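Local coordinates for putative TOXIN related protein (Parabacteroides distasonis ATCC 8503, PDB 3K0Y) that is of unknown function but is putatively toxin-related, joining a NigD-like OB domain to a C-terminal beta sandwich, at residues F171-L176 with V184-N189; N111-G116 with V188-S193. All blocks are in the same frame, centred on the assembly; numbering follows the deposited sequence.

Interaction 1. Residues F171-L176 with V184-N189; sequences FNLSSL and VDLVVN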
loop_
_atom_site.group_PDB
_atom_site.type_symbol
_atom_site.label_atom_id
_atom_site.label_comp_id
_atom_site.label_asym_id
_atom_site.label_seq_id
_atom_site.Cartn_x
_atom_site.Cartn_y
_atom_site.Cartn_z
ATOM N N PHE A 171 -0.938 1.560 1.608
ATOM C CA PHE A 171 -1.517 2.680 2.364
ATOM C C PHE A 171 -2.925 3.028 1.847
ATOM O O PHE A 171 -3.142 3.246 0.648
ATOM C CB PHE A 171 -0.611 3.918 2.277
ATOM C CG PHE A 171 0.756 3.712 2.882
ATOM C CD1 PHE A 171 0.934 3.709 4.263
ATOM C CD2 PHE A 171 1.883 3.578 2.081
ATOM C CE1 PHE A 171 2.189 3.545 4.813
ATOM C CE2 PHE A 171 3.158 3.445 2.660
ATOM C CZ PHE A 171 3.314 3.411 3.986
ATOM N N ASN A 172 -3.887 3.056 2.760
ATOM C CA ASN A 172 -5.257 3.347 2.415
ATOM C C ASN A 172 -5.326 4.836 2.102
ATOM O O ASN A 172 -4.971 5.674 2.933
ATOM C CB ASN A 172 -6.166 2.945 3.587
ATOM C CG ASN A 172 -7.630 2.956 3.247
ATOM O OD1 ASN A 172 -8.089 3.809 2.492
ATOM N ND2 ASN A 172 -8.401 2.076 3.883
ATOM N N LEU A 173 -5.768 5.173 0.896
ATOM C CA LEU A 173 -5.846 6.586 0.479
ATOM C C LEU A 173 -7.198 7.226 0.692
ATOM O O LEU A 173 -7.439 8.340 0.234
ATOM C CB LEU A 173 -5.474 6.738 -0.998
ATOM C CG LEU A 173 -4.070 6.263 -1.336
ATOM C CD1 LEU A 173 -3.773 6.379 -2.839
ATOM C CD2 LEU A 173 -3.063 7.020 -0.528
ATOM N N SER A 174 -8.087 6.542 1.381
ATOM C CA SER A 174 -9.458 6.995 1.435
ATOM C C SER A 174 -9.619 8.301 2.235
ATOM O O SER A 174 -10.657 8.899 2.164
ATOM C CB SER A 174 -10.349 5.880 2.015
ATOM O OG SER A 174 -10.076 5.687 3.381
ATOM N N SER A 175 -8.589 8.709 2.984
ATOM C CA SER A 175 -8.558 9.946 3.756
ATOM C C SER A 175 -8.098 11.138 2.922
ATOM O O SER A 175 -8.050 12.242 3.444
ATOM C CB SER A 175 -7.585 9.790 4.955
ATOM O OG SER A 175 -6.228 9.734 4.504
ATOM N N LEU A 176 -7.728 10.940 1.656
ATOM C CA LEU A 176 -7.400 12.073 0.799
ATOM C C LEU A 176 -8.708 12.785 0.424
ATOM O O LEU A 176 -9.751 12.139 0.370
ATOM C CB LEU A 176 -6.667 11.664 -0.466
ATOM C CG LEU A 176 -5.247 11.103 -0.277
ATOM C CD1 LEU A 176 -4.728 10.637 -1.648
ATOM C CD2 LEU A 176 -4.310 12.098 0.404
ATOM N N VAL A 184 -6.511 13.383 -10.568
ATOM C CA VAL A 184 -5.530 14.377 -10.147
ATOM C C VAL A 184 -4.192 13.728 -10.097
ATOM O O VAL A 184 -4.100 12.485 -10.169
ATOM C CB VAL A 184 -5.813 14.965 -8.703
ATOM C CG1 VAL A 184 -7.201 15.653 -8.639
ATOM C CG2 VAL A 184 -5.652 13.902 -7.619
ATOM N N ASP A 185 -3.160 14.554 -9.936
ATOM C CA ASP A 185 -1.804 14.099 -9.793
ATOM C C ASP A 185 -1.470 13.866 -8.336
ATOM O O ASP A 185 -1.689 14.747 -7.497
ATOM C CB ASP A 185 -0.821 15.115 -10.339
ATOM C CG ASP A 185 -0.867 15.226 -11.856
ATOM O OD1 ASP A 185 -1.484 14.377 -12.549
ATOM O OD2 ASP A 185 -0.268 16.201 -12.322
ATOM N N LEU A 186 -0.938 12.681 -8.052
ATOM C CA LEU A 186 -0.500 12.321 -6.715
ATOM C C LEU A 186 1.000 12.239 -6.805
ATOM O O LEU A 186 1.533 11.538 -7.656
ATOM C CB LEU A 186 -1.119 10.996 -6.299
ATOM C CG LEU A 186 -0.998 10.522 -4.855
ATOM C CD1 LEU A 186 -1.863 11.325 -3.938
ATOM C CD2 LEU A 186 -1.340 9.028 -4.684
ATOM N N VAL A 187 1.671 13.027 -5.989
ATOM C CA VAL A 187 3.116 13.111 -5.944
ATOM C C VAL A 187 3.521 12.401 -4.631
ATOM O O VAL A 187 3.065 12.768 -3.539
ATOM C CB VAL A 187 3.590 14.586 -5.995
ATOM C CG1 VAL A 187 5.087 14.719 -5.754
ATOM C CG2 VAL A 187 3.211 15.228 -7.381
ATOM N N VAL A 188 4.363 11.381 -4.751
ATOM C CA VAL A 188 4.900 10.717 -3.613
ATOM C C VAL A 188 6.415 10.887 -3.624
ATOM O O VAL A 188 7.100 10.317 -4.478
ATOM C CB VAL A 188 4.565 9.210 -3.636
ATOM C CG1 VAL A 188 5.167 8.527 -2.415
ATOM C CG2 VAL A 188 3.065 8.982 -3.715
ATOM N N ASN A 189 6.917 11.618 -2.630
ATOM C CA ASN A 189 8.317 11.778 -2.343
ATOM C C ASN A 189 8.840 10.675 -1.419
ATOM O O ASN A 189 8.105 10.167 -0.545
ATOM C CB ASN A 189 8.519 13.155 -1.696
ATOM C CG ASN A 189 8.210 14.283 -2.662
ATOM O OD1 ASN A 189 8.786 14.330 -3.724
ATOM N ND2 ASN A 189 7.278 15.132 -2.335
#

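Interaction 2. Residues N111-G116 with V188-S193; sequences NNMWIG and VNYWTS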
loop_
_atom_site.group_PDB
_atom_site.type_symbol
_atom_site.label_atom_id
_atom_site.label_comp_id
_atom_site.label_asym_id
_atom_site.label_seq_id
_atom_site.Cartn_x
_atom_site.Cartn_y
_atom_site.Cartn_z
ATOM N N ASN A 111 7.528 1.346 -11.312
ATOM C CA ASN A 111 6.579 0.231 -11.504
ATOM C C ASN A 111 6.412 -0.518 -10.222
ATOM O O ASN A 111 5.545 -1.349 -10.158
ATOM C CB ASN A 111 6.850 -0.667 -12.713
ATOM C CG ASN A 111 6.813 0.102 -13.973
ATOM O OD1 ASN A 111 6.304 1.230 -14.010
ATOM N ND2 ASN A 111 7.355 -0.452 -15.006
ATOM N N ASN A 112 7.211 -0.174 -9.206
ATOM C CA ASN A 112 7.171 -0.824 -7.892
ATOM C C ASN A 112 6.382 0.056 -6.948
ATOM O O ASN A 112 6.301 -0.202 -5.721
ATOM C CB ASN A 112 8.603 -1.159 -7.356
ATOM C CG ASN A 112 9.209 -2.464 -7.991
ATOM O OD1 ASN A 112 8.534 -3.201 -8.687
ATOM N ND2 ASN A 112 10.479 -2.743 -7.700
HETATM N N MSE A 113 5.817 1.132 -7.493
HETATM C CA MSE A 113 4.836 1.921 -6.745
HETATM C C MSE A 113 3.592 2.063 -7.594
HETATM O O MSE A 113 3.675 2.503 -8.704
HETATM C CB MSE A 113 5.383 3.319 -6.455
HETATM C CG MSE A 113 4.534 4.003 -5.443
HETATM SE SE MSE A 113 5.050 5.815 -4.890
HETATM C CE MSE A 113 6.803 5.565 -4.295
ATOM N N TRP A 114 2.416 1.698 -7.084
ATOM C CA TRP A 114 1.223 1.842 -7.907
ATOM C C TRP A 114 -0.034 2.026 -7.096
ATOM O O TRP A 114 -0.091 1.575 -5.966
ATOM C CB TRP A 114 1.092 0.639 -8.854
ATOM C CG TRP A 114 0.640 -0.630 -8.220
ATOM C CD1 TRP A 114 -0.617 -1.149 -8.243
ATOM C CD2 TRP A 114 1.431 -1.532 -7.444
ATOM N NE1 TRP A 114 -0.655 -2.318 -7.559
ATOM C CE2 TRP A 114 0.582 -2.573 -7.034
ATOM C CE3 TRP A 114 2.781 -1.581 -7.083
ATOM C CZ2 TRP A 114 1.032 -3.647 -6.290
ATOM C CZ3 TRP A 114 3.229 -2.683 -6.322
ATOM C CH2 TRP A 114 2.352 -3.683 -5.951
ATOM N N ILE A 115 -1.044 2.671 -7.690
ATOM C CA ILE A 115 -2.361 2.790 -7.096
ATOM C C ILE A 115 -3.216 1.604 -7.502
ATOM O O ILE A 115 -3.265 1.251 -8.672
ATOM C CB ILE A 115 -3.081 4.110 -7.482
ATOM C CG1 ILE A 115 -2.295 5.311 -6.931
ATOM C CG2 ILE A 115 -4.501 4.139 -6.847
ATOM C CD1 ILE A 115 -2.867 6.666 -7.394
ATOM N N GLY A 116 -3.833 0.937 -6.530
ATOM C CA GLY A 116 -4.692 -0.203 -6.809
ATOM C C GLY A 116 -5.708 -0.347 -5.685
ATOM O O GLY A 116 -5.337 -0.337 -4.486
ATOM N N VAL A 188 4.363 11.381 -4.751
ATOM C CA VAL A 188 4.900 10.717 -3.613
ATOM C C VAL A 188 6.415 10.887 -3.624
ATOM O O VAL A 188 7.100 10.317 -4.478
ATOM C CB VAL A 188 4.565 9.210 -3.636
ATOM C CG1 VAL A 188 5.167 8.527 -2.415
ATOM C CG2 VAL A 188 3.065 8.982 -3.715
ATOM N N ASN A 189 6.917 11.618 -2.630
ATOM C CA ASN A 189 8.317 11.778 -2.343
ATOM C C ASN A 189 8.840 10.675 -1.419
ATOM O O ASN A 189 8.105 10.167 -0.545
ATOM C CB ASN A 189 8.519 13.155 -1.696
ATOM C CG ASN A 189 8.210 14.283 -2.662
ATOM O OD1 ASN A 189 8.786 14.330 -3.724
ATOM N ND2 ASN A 189 7.278 15.132 -2.335
ATOM N N TYR A 190 10.082 10.258 -1.650
ATOM C CA TYR A 190 10.769 9.273 -0.800
ATOM C C TYR A 190 12.246 9.606 -0.843
ATOM O O TYR A 190 12.667 10.355 -1.718
ATOM C CB TYR A 190 10.513 7.838 -1.284
ATOM C CG TYR A 190 10.948 7.578 -2.693
ATOM C CD1 TYR A 190 10.183 8.000 -3.753
ATOM C CD2 TYR A 190 12.126 6.895 -2.967
ATOM C CE1 TYR A 190 10.584 7.789 -5.046
ATOM C CE2 TYR A 190 12.530 6.682 -4.255
ATOM C CZ TYR A 190 11.748 7.120 -5.289
ATOM O OH TYR A 190 12.138 6.908 -6.600
ATOM N N TRP A 191 13.024 9.060 0.080
ATOM C CA TRP A 191 14.445 9.375 0.177
ATOM C C TRP A 191 15.294 8.176 -0.122
ATOM O O TRP A 191 15.007 7.055 0.310
ATOM C CB TRP A 191 14.797 10.002 1.525
ATOM C CG TRP A 191 14.226 11.361 1.542
ATOM C CD1 TRP A 191 14.756 12.516 0.971
ATOM C CD2 TRP A 191 12.928 11.716 2.025
ATOM N NE1 TRP A 191 13.861 13.563 1.110
ATOM C CE2 TRP A 191 12.739 13.097 1.757
ATOM C CE3 TRP A 191 11.903 11.000 2.659
ATOM C CZ2 TRP A 191 11.573 13.765 2.126
ATOM C CZ3 TRP A 191 10.752 11.678 3.021
ATOM C CH2 TRP A 191 10.601 13.034 2.768
ATOM N N THR A 192 16.322 8.437 -0.930
ATOM C CA THR A 192 17.227 7.427 -1.407
ATOM C C THR A 192 18.637 7.830 -1.028
ATOM O O THR A 192 18.856 8.893 -0.448
ATOM C CB THR A 192 17.137 7.256 -2.945
ATOM O OG1 THR A 192 17.782 8.361 -3.600
ATOM C CG2 THR A 192 15.708 7.186 -3.377
ATOM N N SER A 193 19.578 6.952 -1.356
ATOM C CA SER A 193 20.987 7.159 -1.076
ATOM C C SER A 193 21.554 8.297 -1.923
ATOM O O SER A 193 22.563 8.880 -1.566
ATOM C CB SER A 193 21.757 5.877 -1.370
ATOM O OG SER A 193 21.631 5.558 -2.747
#

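Interaction 1. Residues F171-L176 with V184-N189
In the hydrophobic core of the NigD-like C-terminal beta sandwich, Leu173 and Leu176 meet Leu186 where the chain passes from strand 163-172 of one sheet to strand 184-192 of the other. The backbones stay well apart, the nearest CA pair being Leu176 and Leu186 at 10.2 Å, and no hydrogen bond joins the two segments; side chains alone span the gap. Leu186 divides its two methyls between the partners. Its CD2 faces CD1 of Leu173 at 4.0 Å, the two side chains extending toward each other tip to tip, whereas its CD1 lies 3.7 Å from CD1 of Leu176, whose side chain crosses it at a slant. With CG of Leu186 anti to the backbone N (chi1 -170°), the fork is carried across to both leucines.

The two leucines are brought to the same side by a type I turn from Leu173 to Leu176, closed by Leu176 N to Leu173 O at 3.0 Å. An Asx turn overlaps its start: Asn172 OD1 accepts Ser174 N at 3.0 Å in the carbonyl plane, and Ser174 OG at 2.9 Å from above that plane. Tyr203 packs on both turn leucines, and Leu150 on Leu176 and Leu186. The contact is therefore purely dispersive and hydrophobic, methyl against methyl: no polar bond crosses between the two segments, and those of Asn172, Ser174 and Leu176 described here stay within 171-176.

Interaction 2. Residues N111-G116 with V188-S193
Met113, a selenomethionine, lays its selenium against the side chain of Val188 and turns its terminal methyl toward Tyr190, bridging the two sheets of the beta sandwich. Strand 113-116 and strand 184-192 belong to different sheets, and the distance of 9.3 Å between the CA atoms of Met113 and Val188, with no hydrogen bond between the segments, identifies this as face-to-face sheet packing.

The Met113 chain leaves its strand extended, CG anti to the backbone N (chi1 -167°) and the next torsion also anti, then bends at SE (chi3 -56°). That bend directs CE along the opposing strand. The selenium sits over the branch point of Val188, 3.7 Å from CB and equally far from CG1, with CG2 only slightly farther at 3.9 Å; it thus meets the whole isopropyl group. The two side chains run at a slant to one another, and CE extends the overlap by touching CG1 of Val188.

Val188 and Tyr190 are two residues apart on the strand and both direct CB toward Met113, so one long side chain can serve both. The approach of Met113 to the phenol ring is oblique. Leu120 adjoins both Met113 and Val188, while Ile108 touches Met113 and Tyr190, widening the apolar layer. Phe152 and Tyr199 also meet Tyr190 from neighbouring strands of its own sheet. At the aromatic end of the bridge, Met113 CE stands 4.2 Å from CD1 of Tyr190.

How the interactions relate
Both interactions lie in the C-terminal beta sandwich, their centres about 11 Å apart, and both use strand 184-192, sharing Val188 and Asn189. Along the chain, 111-116 comes first, then 171-176, and the shared strand last. The segments of interaction 1 have 7 residues between them, those of interaction 2 have 71. Strands 113-116 and 163-172 each flank strand 119-128 in the larger sheet, which also includes N-terminal strands; strand 184-192 lies inside the four-stranded sheet. The two contacts adjoin through Leu186 CD2 and Ile115 CD1, 3.9 Å apart, consistent with their being neighbouring parts of one apolar layer between the sheets.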